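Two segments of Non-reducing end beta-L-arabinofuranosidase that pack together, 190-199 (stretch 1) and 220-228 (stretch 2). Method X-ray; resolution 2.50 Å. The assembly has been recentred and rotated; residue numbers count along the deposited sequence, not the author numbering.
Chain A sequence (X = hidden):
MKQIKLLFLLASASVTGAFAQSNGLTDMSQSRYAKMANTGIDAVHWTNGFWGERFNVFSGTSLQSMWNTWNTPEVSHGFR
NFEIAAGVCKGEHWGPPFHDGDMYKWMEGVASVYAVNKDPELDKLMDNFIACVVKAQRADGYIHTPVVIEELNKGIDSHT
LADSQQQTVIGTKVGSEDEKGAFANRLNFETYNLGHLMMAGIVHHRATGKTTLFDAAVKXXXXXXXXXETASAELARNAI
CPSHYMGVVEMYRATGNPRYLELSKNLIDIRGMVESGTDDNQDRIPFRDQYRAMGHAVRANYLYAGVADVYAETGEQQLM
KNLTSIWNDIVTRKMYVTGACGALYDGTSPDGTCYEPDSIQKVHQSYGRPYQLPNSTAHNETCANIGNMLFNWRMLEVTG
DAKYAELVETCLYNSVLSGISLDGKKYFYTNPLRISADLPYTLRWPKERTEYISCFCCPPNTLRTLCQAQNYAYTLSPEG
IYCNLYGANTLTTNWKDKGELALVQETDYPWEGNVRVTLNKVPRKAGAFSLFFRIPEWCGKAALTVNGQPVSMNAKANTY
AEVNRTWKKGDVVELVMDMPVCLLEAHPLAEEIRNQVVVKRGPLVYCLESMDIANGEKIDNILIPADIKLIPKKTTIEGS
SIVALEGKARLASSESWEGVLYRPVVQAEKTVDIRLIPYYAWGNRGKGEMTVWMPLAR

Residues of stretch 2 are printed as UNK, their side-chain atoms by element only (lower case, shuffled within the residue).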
ATOM      1  N   GLU A 190     -24.784   5.796  12.317  1.00123.51           N
ATOM      2  CA  GLU A 190     -23.599   6.586  11.915  1.00124.88           C
ATOM      3  C   GLU A 190     -22.471   6.455  12.929  1.00117.89           C
ATOM      4  O   GLU A 190     -21.976   7.403  13.528  1.00108.44           O
ATOM      5  CB  GLU A 190     -23.979   8.034  11.586  1.00127.31           C
ATOM      6  CG  GLU A 190     -24.883   8.136  10.349  1.00126.60           C
ATOM      7  CD  GLU A 190     -24.275   7.527   9.075  1.00123.29           C
ATOM      8  OE1 GLU A 190     -23.981   8.295   8.136  1.00115.90           O
ATOM      9  OE2 GLU A 190     -24.089   6.285   8.999  1.00118.70           O
ATOM     10  N   THR A 191     -22.070   5.199  13.024  1.00114.10           N
ATOM     11  CA  THR A 191     -21.015   4.701  13.845  1.00107.52           C
ATOM     12  C   THR A 191     -19.749   4.525  12.965  1.00104.36           C
ATOM     13  O   THR A 191     -18.682   4.234  13.484  1.00102.45           O
ATOM     14  CB  THR A 191     -21.524   3.366  14.473  1.00107.54           C
ATOM     15  OG1 THR A 191     -20.935   3.142  15.755  1.00110.48           O
ATOM     16  CG2 THR A 191     -21.290   2.153  13.569  1.00107.66           C
ATOM     17  N   TYR A 192     -19.873   4.718  11.646  1.00106.06           N
ATOM     18  CA  TYR A 192     -18.782   4.471  10.678  1.00108.49           C
ATOM     19  C   TYR A 192     -17.734   5.572  10.769  1.00100.23           C
ATOM     20  O   TYR A 192     -16.528   5.323  10.662  1.00 95.31           O
ATOM     21  CB  TYR A 192     -19.280   4.471   9.214  1.00119.95           C
ATOM     22  CG  TYR A 192     -20.428   3.539   8.840  1.00132.87           C
ATOM     23  CD1 TYR A 192     -20.181   2.267   8.308  1.00138.11           C
ATOM     24  CD2 TYR A 192     -21.769   3.956   8.953  1.00141.14           C
ATOM     25  CE1 TYR A 192     -21.223   1.426   7.938  1.00143.42           C
ATOM     26  CE2 TYR A 192     -22.817   3.119   8.585  1.00144.73           C
ATOM     27  CZ  TYR A 192     -22.541   1.862   8.079  1.00145.58           C
ATOM     28  OH  TYR A 192     -23.588   1.052   7.722  1.00144.93           O
ATOM     29  N   ASN A 193     -18.225   6.802  10.904  1.00 95.91           N
ATOM     30  CA  ASN A 193     -17.383   7.971  11.106  1.00 93.54           C
ATOM     31  C   ASN A 193     -16.547   7.905  12.375  1.00 89.45           C
ATOM     32  O   ASN A 193     -15.433   8.402  12.393  1.00 90.47           O
ATOM     33  CB  ASN A 193     -18.235   9.244  11.105  1.00 96.45           C
ATOM     34  CG  ASN A 193     -18.623   9.677   9.702  1.00102.46           C
ATOM     35  OD1 ASN A 193     -18.486   8.914   8.740  1.00100.21           O
ATOM     36  ND2 ASN A 193     -19.087  10.917   9.572  1.00106.93           N
ATOM     37  N   LEU A 194     -17.073   7.290  13.428  1.00 86.41           N
ATOM     38  CA  LEU A 194     -16.326   7.146  14.674  1.00 81.41           C
ATOM     39  C   LEU A 194     -15.028   6.388  14.539  1.00 77.30           C
ATOM     40  O   LEU A 194     -14.046   6.757  15.165  1.00 81.03           O
ATOM     41  CB  LEU A 194     -17.179   6.488  15.763  1.00 81.43           C
ATOM     42  CG  LEU A 194     -18.298   7.364  16.338  1.00 81.97           C
ATOM     43  CD1 LEU A 194     -18.721   6.789  17.678  1.00 83.41           C
ATOM     44  CD2 LEU A 194     -17.913   8.834  16.510  1.00 81.16           C
ATOM     45  N   GLY A 195     -15.005   5.346  13.729  1.00 72.91           N
ATOM     46  CA  GLY A 195     -13.786   4.581  13.551  1.00 73.79           C
ATOM     47  C   GLY A 195     -12.615   5.393  13.014  1.00 74.28           C
ATOM     48  O   GLY A 195     -11.451   5.131  13.347  1.00 75.46           O
ATOM     49  N   HIS A 196     -12.926   6.371  12.172  1.00 71.40           N
ATOM     50  CA  HIS A 196     -11.921   7.213  11.586  1.00 71.72           C
ATOM     51  C   HIS A 196     -11.472   8.270  12.555  1.00 72.36           C
ATOM     52  O   HIS A 196     -10.307   8.666  12.531  1.00 79.19           O
ATOM     53  CB  HIS A 196     -12.442   7.839  10.310  1.00 76.08           C
ATOM     54  CG  HIS A 196     -12.687   6.835   9.243  1.00 80.43           C
ATOM     55  ND1 HIS A 196     -11.668   6.082   8.698  1.00 83.12           N
ATOM     56  CD2 HIS A 196     -13.828   6.415   8.654  1.00 82.13           C
ATOM     57  CE1 HIS A 196     -12.171   5.255   7.801  1.00 85.26           C
ATOM     58  NE2 HIS A 196     -13.479   5.437   7.755  1.00 85.89           N
ATOM     59  N   LEU A 197     -12.372   8.727  13.416  1.00 69.60           N
ATOM     60  CA  LEU A 197     -11.978   9.606  14.508  1.00 69.41           C
ATOM     61  C   LEU A 197     -10.923   8.955  15.409  1.00 66.38           C
ATOM     62  O   LEU A 197     -10.015   9.645  15.852  1.00 65.95           O
ATOM     63  CB  LEU A 197     -13.184  10.043  15.346  1.00 70.18           C
ATOM     64  CG  LEU A 197     -12.907  11.029  16.485  1.00 71.65           C
ATOM     65  CD1 LEU A 197     -12.580  12.412  15.958  1.00 72.82           C
ATOM     66  CD2 LEU A 197     -14.107  11.087  17.399  1.00 71.99           C
ATOM     67  N   MET A 198     -11.033   7.655  15.671  1.00 63.23           N
ATOM     68  CA  MET A 198     -10.042   6.987  16.501  1.00 66.73           C
ATOM     69  C   MET A 198      -8.627   7.182  15.937  1.00 65.76           C
ATOM     70  O   MET A 198      -7.728   7.649  16.622  1.00 66.56           O
ATOM     71  CB  MET A 198     -10.324   5.492  16.651  1.00 69.26           C
ATOM     72  CG  MET A 198     -11.611   5.120  17.375  1.00 72.87           C
ATOM     73  SD  MET A 198     -11.726   3.325  17.672  1.00 76.88           S
ATOM     74  CE  MET A 198     -11.962   2.715  16.011  1.00 78.99           C
ATOM     75  N   MET A 199      -8.427   6.843  14.680  1.00 66.38           N
ATOM     76  CA  MET A 199      -7.091   6.911  14.129  1.00 67.82           C
ATOM     77  C   MET A 199      -6.598   8.344  14.005  1.00 64.22           C
ATOM     78  O   MET A 199      -5.404   8.597  14.197  1.00 62.12           O
ATOM     79  CB  MET A 199      -6.979   6.155  12.791  1.00 72.44           C
ATOM     80  CG  MET A 199      -6.455   4.728  12.930  1.00 75.62           C
ATOM     81  SD  MET A 199      -4.840   4.647  13.745  1.00 82.04           S
ATOM     82  CE  MET A 199      -4.087   3.364  12.740  1.00 90.39           C
ATOM     83  N   UNK A 220     -15.096   8.260  21.846  1.00 62.52           N
ATOM     84  CA  UNK A 220     -15.731   7.614  20.681  1.00 60.99           C
ATOM     85  C   UNK A 220     -15.611   6.097  20.768  1.00 61.05           C
ATOM     86  O   UNK A 220     -16.565   5.348  20.480  1.00 60.27           O
ATOM     87  c   UNK A 220     -15.095   8.103  19.398  1.00 58.87           C
ATOM     88  N   UNK A 221     -14.423   5.663  21.175  1.00 58.28           N
ATOM     89  CA  UNK A 221     -14.120   4.257  21.351  1.00 56.22           C
ATOM     90  C   UNK A 221     -15.022   3.633  22.413  1.00 55.85           C
ATOM     91  O   UNK A 221     -15.570   2.538  22.194  1.00 55.61           O
ATOM     92  c   UNK A 221     -12.628   4.092  21.726  1.00 56.10           C
ATOM     93  o   UNK A 221     -11.809   4.720  20.729  1.00 52.05           O
ATOM     94  c   UNK A 221     -12.237   2.627  21.893  1.00 55.58           C
ATOM     95  N   UNK A 222     -15.174   4.318  23.553  1.00 57.18           N
ATOM     96  CA  UNK A 222     -16.061   3.833  24.650  1.00 57.54           C
ATOM     97  C   UNK A 222     -17.510   3.710  24.170  1.00 56.44           C
ATOM     98  O   UNK A 222     -18.231   2.761  24.518  1.00 51.94           O
ATOM     99  o   UNK A 222     -14.027   3.504  26.657  1.00 59.51           O
ATOM    100  o   UNK A 222     -14.116   5.608  27.167  1.00 62.16           O
ATOM    101  c   UNK A 222     -15.966   4.730  25.887  1.00 57.10           C
ATOM    102  c   UNK A 222     -14.611   4.605  26.611  1.00 59.75           C
ATOM    103  N   UNK A 223     -17.910   4.659  23.333  1.00 58.21           N
ATOM    104  CA  UNK A 223     -19.217   4.612  22.729  1.00 62.35           C
ATOM    105  C   UNK A 223     -19.416   3.364  21.840  1.00 64.05           C
ATOM    106  O   UNK A 223     -20.446   2.710  21.934  1.00 65.31           O
ATOM    107  c   UNK A 223     -22.291   5.472  19.447  1.00 70.36           C
ATOM    108  c   UNK A 223     -21.032   5.568  19.991  1.00 67.47           C
ATOM    109  c   UNK A 223     -19.523   5.895  21.954  1.00 64.20           C
ATOM    110  c   UNK A 223     -23.261   5.920  21.595  1.00 71.33           C
ATOM    111  c   UNK A 223     -20.871   5.869  21.339  1.00 67.43           C
ATOM    112  c   UNK A 223     -23.414   5.647  20.250  1.00 70.58           C
ATOM    113  c   UNK A 223     -21.995   6.028  22.138  1.00 69.73           C
ATOM    114  N   UNK A 224     -18.445   3.044  20.986  1.00 66.88           N
ATOM    115  CA  UNK A 224     -18.495   1.802  20.225  1.00 69.69           C
ATOM    116  C   UNK A 224     -18.563   0.574  21.129  1.00 71.73           C
ATOM    117  O   UNK A 224     -19.314  -0.346  20.830  1.00 74.37           O
ATOM    118  c   UNK A 224     -16.996   2.623  18.233  1.00 78.14           C
ATOM    119  c   UNK A 224     -15.823   2.104  17.407  1.00 78.83           C
ATOM    120  c   UNK A 224     -18.228   2.818  17.362  1.00 81.94           C
ATOM    121  c   UNK A 224     -17.279   1.628  19.336  1.00 73.12           C
ATOM    122  N   UNK A 225     -17.786   0.529  22.214  1.00 70.71           N
ATOM    123  CA  UNK A 225     -17.852  -0.640  23.105  1.00 72.57           C
ATOM    124  C   UNK A 225     -19.275  -0.836  23.638  1.00 73.55           C
ATOM    125  O   UNK A 225     -19.752  -1.960  23.758  1.00 72.17           O
ATOM    126  s   UNK A 225     -15.125  -0.331  23.763  1.00 75.06           S
ATOM    127  c   UNK A 225     -16.852  -0.545  24.266  1.00 74.01           C
ATOM    128  N   UNK A 226     -19.952   0.267  23.938  1.00 76.48           N
ATOM    129  CA  UNK A 226     -21.334   0.224  24.380  1.00 78.00           C
ATOM    130  C   UNK A 226     -22.229  -0.230  23.230  1.00 76.23           C
ATOM    131  O   UNK A 226     -23.095  -1.085  23.403  1.00 75.90           O
ATOM    132  c   UNK A 226     -21.766   1.598  24.898  1.00 81.63           C
ATOM    133  c   UNK A 226     -24.803   1.206  26.848  1.00 88.52           C
ATOM    134  n   UNK A 226     -25.296   1.939  25.860  1.00 89.23           N
ATOM    135  c   UNK A 226     -24.290   2.219  24.965  1.00 87.90           C
ATOM    136  c   UNK A 226     -23.161   1.635  25.440  1.00 87.27           C
ATOM    137  n   UNK A 226     -23.518   1.005  26.619  1.00 88.31           N
ATOM    138  N   UNK A 227     -22.007   0.339  22.057  1.00 75.03           N
ATOM    139  CA  UNK A 227     -22.782  -0.007  20.876  1.00 77.55           C
ATOM    140  C   UNK A 227     -22.731  -1.496  20.501  1.00 79.20           C
ATOM    141  O   UNK A 227     -23.720  -2.035  20.026  1.00 79.21           O
ATOM    142  c   UNK A 227     -24.864   1.478  17.011  1.00 93.80           C
ATOM    143  c   UNK A 227     -22.892  -0.376  17.603  1.00 88.33           C
ATOM    144  c   UNK A 227     -24.102   1.610  18.162  1.00 91.34           C
ATOM    145  c   UNK A 227     -24.625   0.419  16.153  1.00 91.94           C
ATOM    146  c   UNK A 227     -23.120   0.680  18.475  1.00 86.33           C
ATOM    147  c   UNK A 227     -22.302   0.834  19.710  1.00 80.69           C
ATOM    148  c   UNK A 227     -23.638  -0.508  16.455  1.00 90.24           C
ATOM    149  N   UNK A 228     -21.576  -2.143  20.677  1.00 81.72           N
ATOM    150  CA  UNK A 228     -21.418  -3.570  20.352  1.00 80.17           C
ATOM    151  C   UNK A 228     -21.860  -4.465  21.479  1.00 80.68           C
ATOM    152  O   UNK A 228     -22.203  -5.597  21.230  1.00 84.32           O
ATOM    153  o   UNK A 228     -18.656  -1.992  14.690  1.00 81.21           O
ATOM    154  c   UNK A 228     -18.981  -2.463  15.950  1.00 84.25           C
ATOM    155  c   UNK A 228     -18.813  -2.274  18.360  1.00 85.08           C
ATOM    156  c   UNK A 228     -18.489  -1.805  17.083  1.00 85.36           C
ATOM    157  c   UNK A 228     -19.627  -3.411  18.541  1.00 83.48           C
ATOM    158  c   UNK A 228     -19.982  -3.914  19.939  1.00 80.33           C
ATOM    159  c   UNK A 228     -20.115  -4.059  17.386  1.00 84.46           C
ATOM    160  c   UNK A 228     -19.799  -3.595  16.100  1.00 83.82           C
TER

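Position 220 carries a single side-chain carbon, which is CB itself. The CA-to-CB bond points toward stretch 1, and CB of position 220 lies 3.7 Å from Leu197 CD2 and 4.1 Å from Leu194 CD2. One carbon and nothing beyond it means Ala220. The CA atoms of Leu194 and Ala220 are 6.1 Å apart, the shortest of the three register pairs.

At 221, CB bears one oxygen and one carbon, and the oxygen approaches Met198 SD. This fork identifies Thr221. Thr221 OG1 lies 3.4 Å from Met198 SD; OG1 is also hydrogen-bonded elsewhere in the structure.

Position 222 has two carbons, the second bearing two oxygens, and is out of reach of stretch 1. A carboxylate this short identifies Asp222.

At 223, one carbon leads to a ring of six carbons with no heteroatom attached, and a ring carbon touches Leu194 CD1. This is Phe223. Its chi1 of -179° (t) accompanies a close apolar contact, Phe223 CD2 to Leu194 CD1 at 3.5 Å.

Position 224 shows four carbons forked at the second, with no heteroatom; one terminal carbon meets Thr191 OG1 and Leu194 CD1, the other Met198 CE. Branching at the second carbon, not at CB, gives Leu224. With chi1 m and chi2 t, Leu224 CD2 lies 3.2 Å from Thr191 OG1 and 4.0 Å from Leu194 CD1, while Leu224 CD1 lies 4.2 Å from Met198 CE.

One carbon followed by a sulfur, out of reach of stretch 1, defines 225 as Cys225.

Position 226 has one carbon and a five-membered ring of three carbons and two nitrogens, an imidazole out of reach of stretch 1, hence His226. It is exposed and touches a crystal neighbour.

At 227 a six-carbon ring again follows one carbon, without oxygen, and Thr191 OG1 sits over one face of it. This is Phe227, with Thr191 OG1 4.3 Å from Phe227 CD2.

The six-carbon ring at 228 bears an oxygen. The CA-to-CB bond points sideways, although the side chain's end comes nearer stretch 1. This is Tyr228, with Tyr228 OH 5.0 Å from Thr191 CG2.

The contact joins two helices whose axes approach to 9.6 Å with 141° between their N-to-C directions, so they run roughly antiparallel and obliquely. Accordingly, Met198 aligns with Thr221, while Thr191 aligns with Leu224. No hydrogen bond is assigned between the stretches; side-chain packing buries 430 Å², both sides summed. Ala220 CB packs against Leu194 and Leu197 where the CA atoms are closest, and Leu224 reaches Thr191, Leu194 and Met198. Within stretch 2, backbone bonds such as Leu224 N to Ala220 O (3.0 Å) maintain the helical spacing that places positions 220, 223, 224 and 227 toward stretch 1.

Stretch 2, residues 220-228: ATDFLCHFY
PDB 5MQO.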